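Local coordinates for protein 3-carboxy-cis,cis-muconate cycloisomerase (Acinetobacter calcoaceticus, PDB 1Q5N) that is a mostly helical enzyme of the lyase superfamily that includes adenylosuccinate lyase, assembled from four copies of its chain, at residues Gln132-Gln135 and Cys136-Thr139; Gln6-Ala9 and Ser10-Tyr13; Ala299-Val302 and Pro303-Ser307; Ala174-Phe177 and Lys178-Leu181. All blocks are in the same frame, centred on the assembly; numbering follows the deposited sequence.

Contact 1: Gln132-Gln135 and Cys136-Thr139; sequences QVQQ and CYET
The side-chain amide of Q134 lies at the edge of the Y137 ring, near the ring plane, with NE2 of Q134 4.2 Å from CD2 of Y137. The same nitrogen turns to E138: a weak hydrogen bond joins NE2 of Q134 to OE2 of E138 at 3.4 Å, the amide and carboxylate planes standing 67° apart. Q134 reaches forward along the helix to E138 because CG leaves anti to the backbone N and the chain then folds at chi2 (63°), whereas E138 is extended beyond CG. Glutamine and glutamate suit this partly solvated flank, where long polar ends can meet each other.

Both segments belong to helix 110-146, one of the long helices of the lyase-superfamily bundle, and regular backbone bonds four residues apart carry the turn, such as Y137 N to V133 O at 2.8 Å. The carbonyl of Q135 is gripped twice: T139 N donates at 2.9 Å to Q135 O, and T139 OG1 donates to the same Q135 O at 2.8 Å, from the opposite face of the carbonyl plane. A threonine thus satisfies its hydroxyl within the helix. C136 is small enough to pack against F177 of helix 166-191, where Y137 lies on K178; toward helix 323-351, Q132 donates through NE2 to the carbonyl of A339.

Contact 2: Gln6-Ala9 and Ser10-Tyr13; sequences QLYA and SLFY
Apolar contacts join Y8 to L11 and F12, and A9 to Y13. Y8 and F12 lie side by side and point the same way, with CB of Y8 4.0 Å from CD2 of F12; in both residues CG stands beside the backbone N and anti to the carbonyl carbon (chi1 -69° and -53°), which sends the two rings off the same flank one turn apart. L11 comes to the edge of the Y8 ring, near its plane, its CD1 4.3 Å from CD1 of Y8. On another side, the small A9 lets the Y13 ring come close, CD2 of Y13 being 3.6 Å from CA of A9.

The backbone bonds are few, as suits so short a turn. The carbonyl of Y8 receives two amides: F12 N at 3.0 Å from Y8 O in a fairly straight bond, and L11 N in a weak one bent to 129°. Y13 N then donates to A9 O at 3.0 Å and closes the helix, being the first residue to leave helical backbone angles.

The polar ends have partners beyond the turn. The hydroxyl of Y13 is hydrogen-bonded to E333, and S10 uses OG on the backbone of A72 of the second subunit, where a small hydroxyl fits beside G76 of that chain. L7 and Y8 pack on I81 of the second subunit. This is a one-turn helix near the chain start, residues 9-12, with F12 and the following Y13 packed on helix 323-351 of its own chain and an N-terminal arm laid on a neighbouring subunit.

Contact 3: Ala299-Val302 and Pro303-Ser307; sequences ANRV and PALMS
At P303 the backbone of helix 290-311 loses a bond: proline has no N-H to offer the carbonyl of A299, and its ring occupies that place, with CG of P303 3.2 Å from O of A299. The next step is stretched as well, A304 N lying 3.7 Å from O of N300, and that carbonyl is taken by NE2 of Q311 of the second subunit. Regular bonding resumes straight afterwards, with L305 N donating to R301 O at 2.9 Å and M306 N donating to V302 O at 2.9 Å. The outcome is a proline kink within a continuous helix, here in the core of the tetramer's helical bundle, where residues from several copies of the chain meet.

V302 touches the residue after it and the one a turn further on. Its CB is 3.5 Å from CD of P303, and its CG1, anti to the backbone N (chi1 172°), approaches CE of M306 at 4.1 Å. M306 lies alongside V302, bent at chi2 and chi3, so that the flexible thioether brings its methyl back to the valine. One turn along the same flank, CG of R301 is 4.3 Å from CD1 of L305; the aliphatic part of the arginine serves as an apolar neighbour while its buried charge goes to E333 in a salt bridge. L305 also packs on R301 of the second subunit, and P303 and M306 meet Y310 of the third.

Contact 4: Ala174-Phe177 and Lys178-Leu181; sequences ASAF and KRDL
R179 folds back over the preceding turn, and its guanidinium lies with one face on the backbone of A176, CA of A176 being 3.5 Å above the plane. A bend at chi3 (-66°) brings the group down there, and NH1 of R179 comes within 3.0 Å of OG of S175. Alanine and serine suit this place because neither has bulk to hold the flat group off the helix. D180 meets F177 more loosely: OD2 of D180 is 4.0 Å from CD1 of F177, with carboxylate and ring planes 68° apart. A water ties the polar atoms together, donating to O of A176 at 2.8 Å and to OD1 of D180 at 3.0 Å. Since D180 N also donates to A176 O, at 3.1 Å, that carbonyl holds two partners.

The second shell fixes these groups. NE of R179 forms a salt bridge with D235 of the third subunit, which probably offsets the nearby R236 of that same chain. D180 is salt-bridged through OD1 to R183, K178 through NZ to D182, and OG of S175 bonds to E448 near the chain end. In the wider fold this part of helix 166-191 is wedged between helix 110-146, where L181 reaches V133 and Q134, and helix 235-261, where F177 packs on V251 and M254, while R179 and S175 face the third subunit.

Overall arrangement
From the N terminus, contact 2 comes first, a single turn at the chain start lying on the second subunit; contacts 1, 4 and 3 then follow in series on three long helices, 110-146, 166-191 and 290-311. Each is local, so none closes a long loop, and none nests in or crosses another. Contacts 1 and 4 touch directly, their centres about 9 Å apart, and so join helices 110-146 and 166-191 side by side. Contact 3 touches none of the others: its nearest atoms are about 5 Å from contact 2 and about 12 Å from contacts 1 and 4. Contacts 2 and 3 share the second subunit, contacts 3 and 4 the third.

Contact 1: Gln132-Gln135 and Cys136-Thr139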
loop_
_atom_site.group_PDB
_atom_site.type_symbol
_atom_site.label_atom_id
_atom_site.label_comp_id
_atom_site.label_asym_id
_atom_site.label_seq_id
_atom_site.Cartn_x
_atom_site.Cartn_y
_atom_site.Cartn_z
ATOM N N GLN A 132 -22.983 1.607 -15.017
ATOM C CA GLN A 132 -22.968 2.735 -14.075
ATOM C C GLN A 132 -22.102 3.857 -14.652
ATOM O O GLN A 132 -22.472 5.011 -14.620
ATOM C CB GLN A 132 -22.390 2.320 -12.746
ATOM C CG GLN A 132 -23.231 1.320 -11.998
ATOM C CD GLN A 132 -22.532 0.896 -10.709
ATOM O OE1 GLN A 132 -21.465 0.308 -10.765
ATOM N NE2 GLN A 132 -23.124 1.205 -9.552
ATOM N N VAL A 133 -20.958 3.518 -15.231
ATOM C CA VAL A 133 -20.109 4.564 -15.788
ATOM C C VAL A 133 -20.813 5.287 -16.947
ATOM O O VAL A 133 -20.690 6.509 -17.092
ATOM C CB VAL A 133 -18.786 3.992 -16.278
ATOM C CG1 VAL A 133 -18.020 5.038 -17.056
ATOM C CG2 VAL A 133 -17.993 3.492 -15.079
ATOM N N GLN A 134 -21.528 4.514 -17.769
ATOM C CA GLN A 134 -22.258 5.030 -18.905
ATOM C C GLN A 134 -23.321 6.056 -18.400
ATOM O O GLN A 134 -23.459 7.121 -18.976
ATOM C CB GLN A 134 -22.945 3.851 -19.621
ATOM C CG GLN A 134 -23.740 4.219 -20.848
ATOM C CD GLN A 134 -22.847 4.809 -21.956
ATOM O OE1 GLN A 134 -21.870 4.182 -22.383
ATOM N NE2 GLN A 134 -23.190 6.017 -22.430
ATOM N N GLN A 135 -24.076 5.722 -17.358
ATOM C CA GLN A 135 -25.054 6.661 -16.836
ATOM C C GLN A 135 -24.385 7.904 -16.217
ATOM O O GLN A 135 -24.908 9.018 -16.353
ATOM C CB GLN A 135 -25.919 6.017 -15.771
ATOM C CG GLN A 135 -26.797 4.998 -16.298
ATOM C CD GLN A 135 -27.596 4.417 -15.192
ATOM O OE1 GLN A 135 -28.589 5.016 -14.755
ATOM N NE2 GLN A 135 -27.172 3.255 -14.691
ATOM N N CYS A 136 -23.265 7.698 -15.506
ATOM C CA CYS A 136 -22.531 8.808 -14.932
ATOM C C CYS A 136 -22.093 9.715 -16.083
ATOM O O CYS A 136 -22.231 10.928 -15.989
ATOM C CB CYS A 136 -21.280 8.332 -14.134
ATOM S SG CYS A 136 -21.698 7.709 -12.501
ATOM N N TYR A 137 -21.555 9.133 -17.151
ATOM C CA TYR A 137 -21.111 9.914 -18.318
ATOM C C TYR A 137 -22.264 10.773 -18.921
ATOM O O TYR A 137 -22.136 11.990 -19.116
ATOM C CB TYR A 137 -20.577 8.964 -19.361
ATOM C CG TYR A 137 -20.078 9.605 -20.643
ATOM C CD1 TYR A 137 -19.199 10.683 -20.612
ATOM C CD2 TYR A 137 -20.380 9.033 -21.889
ATOM C CE1 TYR A 137 -18.620 11.160 -21.743
ATOM C CE2 TYR A 137 -19.794 9.506 -23.061
ATOM C CZ TYR A 137 -18.914 10.556 -22.987
ATOM O OH TYR A 137 -18.269 10.968 -24.136
ATOM N N GLU A 138 -23.384 10.117 -19.198
ATOM C CA GLU A 138 -24.562 10.757 -19.771
ATOM C C GLU A 138 -25.033 11.893 -18.899
ATOM O O GLU A 138 -25.218 13.023 -19.387
ATOM C CB GLU A 138 -25.697 9.742 -19.950
ATOM C CG GLU A 138 -25.452 8.959 -21.218
ATOM C CD GLU A 138 -26.430 7.814 -21.424
ATOM O OE1 GLU A 138 -27.271 7.529 -20.521
ATOM O OE2 GLU A 138 -26.335 7.189 -22.499
ATOM N N THR A 139 -25.243 11.579 -17.623
ATOM C CA THR A 139 -25.663 12.586 -16.677
ATOM C C THR A 139 -24.610 13.741 -16.585
ATOM O O THR A 139 -24.983 14.916 -16.609
ATOM C CB THR A 139 -25.913 11.946 -15.320
ATOM O OG1 THR A 139 -26.825 10.854 -15.492
ATOM C CG2 THR A 139 -26.493 12.936 -14.346
#

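Contact 2: Gln6-Ala9 and Ser10-Tyr13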
loop_
_atom_site.group_PDB
_atom_site.type_symbol
_atom_site.label_atom_id
_atom_site.label_comp_id
_atom_site.label_asym_id
_atom_site.label_seq_id
_atom_site.Cartn_x
_atom_site.Cartn_y
_atom_site.Cartn_z
ATOM N N GLN A 6 -22.469 -7.089 6.945
ATOM C CA GLN A 6 -23.843 -6.689 6.458
ATOM C C GLN A 6 -24.330 -5.241 6.761
ATOM O O GLN A 6 -24.898 -4.569 5.885
ATOM C CB GLN A 6 -24.873 -7.691 6.971
ATOM C CG GLN A 6 -26.349 -7.224 6.862
ATOM C CD GLN A 6 -27.365 -8.375 7.106
ATOM O OE1 GLN A 6 -27.207 -9.205 8.050
ATOM N NE2 GLN A 6 -28.415 -8.431 6.258
ATOM N N LEU A 7 -24.141 -4.752 7.985
ATOM C CA LEU A 7 -24.557 -3.372 8.295
ATOM C C LEU A 7 -23.811 -2.365 7.436
ATOM O O LEU A 7 -24.366 -1.337 7.085
ATOM C CB LEU A 7 -24.287 -3.001 9.755
ATOM C CG LEU A 7 -25.208 -3.493 10.872
ATOM C CD1 LEU A 7 -24.705 -2.927 12.227
ATOM C CD2 LEU A 7 -26.637 -3.063 10.570
ATOM N N TYR A 8 -22.549 -2.657 7.108
ATOM C CA TYR A 8 -21.729 -1.764 6.297
ATOM C C TYR A 8 -21.926 -1.886 4.800
ATOM O O TYR A 8 -21.527 -0.998 4.055
ATOM C CB TYR A 8 -20.251 -1.992 6.555
ATOM C CG TYR A 8 -19.787 -1.563 7.911
ATOM C CD1 TYR A 8 -20.190 -0.344 8.458
ATOM C CD2 TYR A 8 -18.959 -2.389 8.664
ATOM C CE1 TYR A 8 -19.774 0.043 9.753
ATOM C CE2 TYR A 8 -18.543 -2.022 9.935
ATOM C CZ TYR A 8 -18.950 -0.808 10.480
ATOM O OH TYR A 8 -18.525 -0.471 11.759
ATOM N N ALA A 9 -22.516 -2.994 4.372
ATOM C CA ALA A 9 -22.740 -3.254 2.960
ATOM C C ALA A 9 -23.595 -2.157 2.365
ATOM O O ALA A 9 -23.426 -1.757 1.219
ATOM C CB ALA A 9 -23.436 -4.601 2.801
ATOM N N SER A 10 -24.494 -1.657 3.189
ATOM C CA SER A 10 -25.437 -0.639 2.769
ATOM C C SER A 10 -24.772 0.719 2.587
ATOM O O SER A 10 -25.175 1.556 1.771
ATOM C CB SER A 10 -26.537 -0.554 3.825
ATOM O OG SER A 10 -27.319 0.612 3.616
ATOM N N LEU A 11 -23.732 0.919 3.371
ATOM C CA LEU A 11 -22.968 2.152 3.346
ATOM C C LEU A 11 -21.944 2.251 2.187
ATOM O O LEU A 11 -21.845 3.272 1.538
ATOM C CB LEU A 11 -22.202 2.244 4.653
ATOM C CG LEU A 11 -22.444 3.446 5.528
ATOM C CD1 LEU A 11 -21.465 3.372 6.654
ATOM C CD2 LEU A 11 -22.284 4.722 4.704
ATOM N N PHE A 12 -21.203 1.165 1.937
ATOM C CA PHE A 12 -20.131 1.168 0.962
ATOM C C PHE A 12 -20.292 0.385 -0.340
ATOM O O PHE A 12 -19.652 0.714 -1.322
ATOM C CB PHE A 12 -18.856 0.669 1.643
ATOM C CG PHE A 12 -18.515 1.399 2.908
ATOM C CD1 PHE A 12 -18.143 2.750 2.873
ATOM C CD2 PHE A 12 -18.503 0.720 4.137
ATOM C CE1 PHE A 12 -17.774 3.435 4.065
ATOM C CE2 PHE A 12 -18.132 1.377 5.327
ATOM C CZ PHE A 12 -17.750 2.739 5.294
ATOM N N TYR A 13 -21.143 -0.631 -0.369
ATOM C CA TYR A 13 -21.195 -1.416 -1.585
ATOM C C TYR A 13 -22.413 -1.174 -2.414
ATOM O O TYR A 13 -23.178 -0.263 -2.158
ATOM C CB TYR A 13 -21.070 -2.894 -1.269
ATOM C CG TYR A 13 -19.926 -3.229 -0.328
ATOM C CD1 TYR A 13 -18.656 -2.650 -0.491
ATOM C CD2 TYR A 13 -20.096 -4.161 0.697
ATOM C CE1 TYR A 13 -17.595 -2.978 0.340
ATOM C CE2 TYR A 13 -19.023 -4.517 1.542
ATOM C CZ TYR A 13 -17.767 -3.904 1.358
ATOM O OH TYR A 13 -16.725 -4.184 2.243
#

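Contact 3: Ala299-Val302 and Pro303-Ser307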
loop_
_atom_site.group_PDB
_atom_site.type_symbol
_atom_site.label_atom_id
_atom_site.label_comp_id
_atom_site.label_asym_id
_atom_site.label_seq_id
_atom_site.Cartn_x
_atom_site.Cartn_y
_atom_site.Cartn_z
ATOM N N ALA A 299 -12.046 5.673 -1.878
ATOM C CA ALA A 299 -10.848 6.220 -2.525
ATOM C C ALA A 299 -9.568 6.095 -1.658
ATOM O O ALA A 299 -8.465 6.429 -2.112
ATOM C CB ALA A 299 -11.079 7.670 -2.913
ATOM N N ASN A 300 -9.755 5.692 -0.408
ATOM C CA ASN A 300 -8.672 5.415 0.573
ATOM C C ASN A 300 -8.381 3.869 0.485
ATOM O O ASN A 300 -7.237 3.430 0.319
ATOM C CB ASN A 300 -9.178 5.776 2.004
ATOM C CG ASN A 300 -8.372 5.104 3.147
ATOM O OD1 ASN A 300 -7.908 5.803 4.062
ATOM N ND2 ASN A 300 -8.245 3.780 3.135
ATOM N N ARG A 301 -9.448 3.069 0.548
ATOM C CA ARG A 301 -9.362 1.627 0.567
ATOM C C ARG A 301 -8.883 0.949 -0.766
ATOM O O ARG A 301 -8.051 0.014 -0.748
ATOM C CB ARG A 301 -10.739 1.138 1.028
ATOM C CG ARG A 301 -10.842 -0.271 1.595
ATOM C CD ARG A 301 -10.126 -0.491 2.959
ATOM N NE ARG A 301 -10.075 -1.926 3.329
ATOM C CZ ARG A 301 -11.126 -2.772 3.246
ATOM N NH1 ARG A 301 -12.307 -2.356 2.789
ATOM N NH2 ARG A 301 -11.037 -4.045 3.665
ATOM N N VAL A 302 -9.373 1.435 -1.918
ATOM C CA VAL A 302 -9.000 0.838 -3.184
ATOM C C VAL A 302 -7.496 0.939 -3.451
ATOM O O VAL A 302 -6.894 -0.058 -3.884
ATOM C CB VAL A 302 -9.903 1.384 -4.367
ATOM C CG1 VAL A 302 -9.378 0.907 -5.713
ATOM C CG2 VAL A 302 -11.309 0.781 -4.210
ATOM N N PRO A 303 -6.859 2.112 -3.205
ATOM C CA PRO A 303 -5.400 2.193 -3.436
ATOM C C PRO A 303 -4.644 1.171 -2.582
ATOM O O PRO A 303 -3.628 0.585 -3.050
ATOM C CB PRO A 303 -5.046 3.624 -3.025
ATOM C CG PRO A 303 -6.323 4.409 -3.472
ATOM C CD PRO A 303 -7.423 3.451 -2.931
ATOM N N ALA A 304 -5.115 0.957 -1.339
ATOM C CA ALA A 304 -4.477 -0.040 -0.457
ATOM C C ALA A 304 -4.696 -1.438 -1.036
ATOM O O ALA A 304 -3.779 -2.214 -1.074
ATOM C CB ALA A 304 -5.052 0.028 0.980
ATOM N N LEU A 305 -5.916 -1.757 -1.487
ATOM C CA LEU A 305 -6.172 -3.073 -2.073
ATOM C C LEU A 305 -5.325 -3.293 -3.366
ATOM O O LEU A 305 -4.969 -4.464 -3.691
ATOM C CB LEU A 305 -7.657 -3.245 -2.379
ATOM C CG LEU A 305 -8.509 -3.265 -1.104
ATOM C CD1 LEU A 305 -9.963 -3.107 -1.501
ATOM C CD2 LEU A 305 -8.312 -4.576 -0.317
ATOM N N MET A 306 -4.995 -2.196 -4.070
ATOM C CA MET A 306 -4.188 -2.292 -5.279
ATOM C C MET A 306 -2.797 -2.832 -4.907
ATOM O O MET A 306 -2.229 -3.638 -5.667
ATOM C CB MET A 306 -3.987 -0.923 -5.960
ATOM C CG MET A 306 -5.130 -0.410 -6.831
ATOM S SD MET A 306 -5.590 -1.576 -8.148
ATOM C CE MET A 306 -7.075 -1.859 -7.582
ATOM N N SER A 307 -2.248 -2.366 -3.775
ATOM C CA SER A 307 -0.937 -2.831 -3.341
ATOM C C SER A 307 -1.000 -4.368 -3.228
ATOM O O SER A 307 -0.146 -5.091 -3.732
ATOM C CB SER A 307 -0.568 -2.195 -1.999
ATOM O OG SER A 307 0.187 -3.078 -1.189
#

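Contact 4: Ala174-Phe177 and Lys178-Leu181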
loop_
_atom_site.group_PDB
_atom_site.type_symbol
_atom_site.label_atom_id
_atom_site.label_comp_id
_atom_site.label_asym_id
_atom_site.label_seq_id
_atom_site.Cartn_x
_atom_site.Cartn_y
_atom_site.Cartn_z
ATOM N N ALA A 174 -16.848 14.360 -17.185
ATOM C CA ALA A 174 -17.468 13.592 -18.248
ATOM C C ALA A 174 -16.386 12.952 -19.100
ATOM O O ALA A 174 -16.398 11.757 -19.357
ATOM C CB ALA A 174 -18.373 14.501 -19.120
ATOM N N SER A 175 -15.446 13.756 -19.550
ATOM C CA SER A 175 -14.382 13.233 -20.394
ATOM C C SER A 175 -13.578 12.120 -19.645
ATOM O O SER A 175 -13.089 11.174 -20.272
ATOM C CB SER A 175 -13.484 14.413 -20.821
ATOM O OG SER A 175 -12.465 14.022 -21.707
ATOM N N ALA A 176 -13.452 12.231 -18.316
ATOM C CA ALA A 176 -12.722 11.218 -17.565
ATOM C C ALA A 176 -13.572 9.919 -17.612
ATOM O O ALA A 176 -13.046 8.809 -17.778
ATOM C CB ALA A 176 -12.501 11.672 -16.121
ATOM N N PHE A 177 -14.884 10.051 -17.469
ATOM C CA PHE A 177 -15.716 8.862 -17.543
ATOM C C PHE A 177 -15.631 8.214 -18.953
ATOM O O PHE A 177 -15.614 6.977 -19.080
ATOM C CB PHE A 177 -17.165 9.187 -17.215
ATOM C CG PHE A 177 -17.412 9.394 -15.773
ATOM C CD1 PHE A 177 -16.992 8.427 -14.836
ATOM C CD2 PHE A 177 -18.135 10.485 -15.330
ATOM C CE1 PHE A 177 -17.316 8.526 -13.459
ATOM C CE2 PHE A 177 -18.476 10.607 -13.938
ATOM C CZ PHE A 177 -18.061 9.610 -13.007
ATOM N N LYS A 178 -15.551 9.041 -19.994
ATOM C CA LYS A 178 -15.459 8.492 -21.325
ATOM C C LYS A 178 -14.157 7.702 -21.472
ATOM O O LYS A 178 -14.163 6.632 -22.053
ATOM C CB LYS A 178 -15.622 9.621 -22.369
ATOM C CG LYS A 178 -14.524 9.803 -23.340
ATOM C CD LYS A 178 -14.644 8.963 -24.586
ATOM C CE LYS A 178 -13.355 9.204 -25.389
ATOM N NZ LYS A 178 -13.222 8.286 -26.580
ATOM N N ARG A 179 -13.045 8.191 -20.931
ATOM C CA ARG A 179 -11.798 7.410 -21.033
ATOM C C ARG A 179 -11.929 6.063 -20.246
ATOM O O ARG A 179 -11.311 5.050 -20.606
ATOM C CB ARG A 179 -10.598 8.235 -20.542
ATOM C CG ARG A 179 -10.238 9.359 -21.448
ATOM C CD ARG A 179 -8.919 9.996 -21.012
ATOM N NE ARG A 179 -8.989 10.676 -19.697
ATOM C CZ ARG A 179 -9.564 11.866 -19.474
ATOM N NH1 ARG A 179 -10.145 12.535 -20.461
ATOM N NH2 ARG A 179 -9.520 12.424 -18.275
ATOM N N ASP A 180 -12.748 6.046 -19.197
ATOM C CA ASP A 180 -12.976 4.824 -18.463
ATOM C C ASP A 180 -13.773 3.823 -19.314
ATOM O O ASP A 180 -13.518 2.611 -19.269
ATOM C CB ASP A 180 -13.751 5.087 -17.180
ATOM C CG ASP A 180 -12.922 5.820 -16.143
ATOM O OD1 ASP A 180 -11.674 5.663 -16.147
ATOM O OD2 ASP A 180 -13.523 6.543 -15.311
ATOM N N LEU A 181 -14.763 4.330 -20.039
ATOM C CA LEU A 181 -15.557 3.498 -20.928
ATOM C C LEU A 181 -14.606 2.882 -21.998
ATOM O O LEU A 181 -14.717 1.717 -22.330
ATOM C CB LEU A 181 -16.633 4.346 -21.597
ATOM C CG LEU A 181 -18.089 4.222 -21.168
ATOM C CD1 LEU A 181 -18.339 3.404 -19.934
ATOM C CD2 LEU A 181 -18.587 5.624 -21.012
HETATM O O HOH W 1 -10.611 8.461 -16.456
#